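Long-range contact in catalase (Bacillus pumilus, PDB 4QOP), which probably breaks hydrogen peroxide down to water and oxygen at a haem group, as other haem catalases do: residues F95-H100 with L108-G113. Numbering follows the deposited sequence.
Sequences FSTVIH and LRDPRG. With HQE (benzene-1,4-diol), chain G.
Asp-110 OD2 gathers the backbone N-H groups of Val-98 and Ile-99 (each N 3.0 Å away), and both arrive from the same face of the carboxylate. Val-98 N comes from well above that plane; Ile-99 N, on the syn side and moderately tilted from it, makes a nearly straight bond (167°). A water extends the grip, donating to OD2 while accepting from His-100 N. An aspartate suits, because a short acid can hold the turning chain by consecutive amides. Its OD1 faces a bound benzene-1,4-diol, whose O3 is modelled so close that the geometry is doubtful.

Val-98 CG2, anti to its own carbonyl carbon, packs 3.9 Å from Pro-111 CD. Val-98 and Asp-110 probably match the valine and aspartate lining the main channel to the haem in catalases. Ser-96 and Gly-113 form one antiparallel hydrogen-bonded pair, where strand 88-96 ends and strand 113-120 begins in the catalase β-barrel: Gly-113 N bonds to Ser-96 O at 2.8 Å, with a weak return bond from Ser-96 N. Glycine fits here, since a β-carbon would collide with Ser-96 OG, hydrogen-bonded to His-57; Gly-113 also touches the haem.

Thr-97 lays CG2 over one face of the Arg-112 guanidinium, 3.8 Å from NE. End-on and in the guanidinium plane, NH1 and NH2 both grasp Leu-108 O, and NH1 reaches Asp-110 O at 2.8 Å. A leucine in its place has no donors for either carbonyl, and the loop before Asp-110 would probably be freer to shift. Farther along, Leu-108 CD1 packs 3.5 Å from His-100 CD2; Phe-240 of a second subunit meets both.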
# COMPACT_ATOMS: atom_id res chain seq x y z
N PHE A 95 25.58 -3.38 -6.93
CA PHE A 95 26.24 -4.53 -6.32
C PHE A 95 25.62 -4.79 -4.98
O PHE A 95 25.07 -3.87 -4.37
CB PHE A 95 27.75 -4.27 -6.09
CG PHE A 95 28.51 -3.90 -7.35
CD1 PHE A 95 28.78 -4.84 -8.34
CD2 PHE A 95 28.96 -2.60 -7.54
CE1 PHE A 95 29.49 -4.49 -9.49
CE2 PHE A 95 29.69 -2.26 -8.66
CZ PHE A 95 29.94 -3.20 -9.65
N SER A 96 25.69 -6.03 -4.52
CA SER A 96 24.97 -6.47 -3.33
C SER A 96 25.48 -7.78 -2.74
O SER A 96 26.13 -8.61 -3.42
CB SER A 96 23.47 -6.59 -3.67
OG SER A 96 23.23 -7.46 -4.76
N THR A 97 25.15 -8.01 -1.47
CA THR A 97 25.11 -9.36 -0.93
C THR A 97 23.76 -10.00 -1.23
O THR A 97 23.01 -9.46 -2.07
CB THR A 97 25.48 -9.38 0.57
OG1 THR A 97 24.53 -8.63 1.32
CG2 THR A 97 26.86 -8.76 0.78
N VAL A 98 23.41 -11.11 -0.57
CA VAL A 98 22.17 -11.80 -0.89
C VAL A 98 21.19 -11.96 0.27
O VAL A 98 20.01 -11.59 0.14
CB VAL A 98 22.45 -13.20 -1.49
CG1 VAL A 98 21.14 -13.94 -1.80
CG2 VAL A 98 23.26 -13.10 -2.79
N ILE A 99 21.61 -12.60 1.36
CA ILE A 99 20.68 -13.21 2.29
C ILE A 99 20.25 -12.24 3.41
O ILE A 99 19.05 -12.10 3.68
CB ILE A 99 21.21 -14.53 2.85
CG1 ILE A 99 21.22 -15.60 1.75
CG2 ILE A 99 20.39 -15.02 4.02
CD1 ILE A 99 19.86 -16.05 1.20
N HIS A 100 21.19 -11.53 4.03
CA HIS A 100 20.83 -10.73 5.20
C HIS A 100 20.23 -9.38 4.83
O HIS A 100 20.28 -8.97 3.66
CB HIS A 100 22.02 -10.62 6.18
CG HIS A 100 22.38 -11.95 6.76
ND1 HIS A 100 21.86 -12.42 7.96
CD2 HIS A 100 23.09 -12.98 6.23
CE1 HIS A 100 22.31 -13.64 8.19
NE2 HIS A 100 23.05 -14.01 7.15
N LEU A 108 30.23 -10.99 5.11
CA LEU A 108 29.64 -12.34 5.21
C LEU A 108 29.84 -13.15 3.93
O LEU A 108 29.96 -12.61 2.83
CB LEU A 108 28.15 -12.25 5.52
CG LEU A 108 27.70 -11.36 6.68
CD1 LEU A 108 26.18 -11.49 6.83
CD2 LEU A 108 28.42 -11.73 7.98
N ARG A 109 29.82 -14.47 4.06
CA ARG A 109 29.84 -15.35 2.92
C ARG A 109 28.50 -15.28 2.14
O ARG A 109 27.46 -15.36 2.73
CB ARG A 109 30.07 -16.80 3.37
CG ARG A 109 30.29 -17.79 2.22
CD ARG A 109 30.72 -19.16 2.73
NE ARG A 109 31.93 -19.06 3.57
CZ ARG A 109 33.15 -18.82 3.12
NH1 ARG A 109 33.41 -18.73 1.82
NH2 ARG A 109 34.16 -18.72 3.98
N ASP A 110 28.57 -15.18 0.81
CA ASP A 110 27.40 -14.98 -0.03
C ASP A 110 27.91 -14.83 -1.44
O ASP A 110 28.96 -14.25 -1.65
CB ASP A 110 26.60 -13.70 0.38
CG ASP A 110 25.17 -13.98 0.96
OD1 ASP A 110 24.66 -15.13 0.94
OD2 ASP A 110 24.54 -13.01 1.47
N PRO A 111 27.12 -15.23 -2.42
CA PRO A 111 27.30 -14.61 -3.76
C PRO A 111 27.14 -13.12 -3.69
O PRO A 111 26.49 -12.60 -2.77
CB PRO A 111 26.15 -15.21 -4.61
CG PRO A 111 25.62 -16.34 -3.82
CD PRO A 111 25.88 -16.02 -2.36
N ARG A 112 27.72 -12.43 -4.67
CA ARG A 112 27.52 -11.01 -4.80
C ARG A 112 26.73 -10.71 -6.06
O ARG A 112 27.02 -11.26 -7.13
CB ARG A 112 28.88 -10.29 -4.85
CG ARG A 112 29.31 -9.69 -3.50
CD ARG A 112 29.42 -10.73 -2.40
NE ARG A 112 29.89 -10.16 -1.13
CZ ARG A 112 30.02 -10.86 -0.01
NH1 ARG A 112 29.71 -12.16 0.02
NH2 ARG A 112 30.43 -10.26 1.10
N GLY A 113 25.71 -9.88 -5.93
CA GLY A 113 24.99 -9.37 -7.09
C GLY A 113 25.77 -8.36 -7.91
O GLY A 113 26.58 -7.62 -7.37
C1 HQE G . 26.12 -18.60 3.13
C2 HQE G . 25.51 -17.72 2.25
C3 HQE G . 24.89 -18.19 1.12
O3 HQE G . 24.30 -17.34 0.23
C4 HQE G . 24.84 -19.55 0.88
C5 HQE G . 25.43 -20.44 1.76
C6 HQE G . 26.07 -19.96 2.89
O6 HQE G . 26.66 -20.84 3.75
O HOH W 1 24.16 -11.40 3.75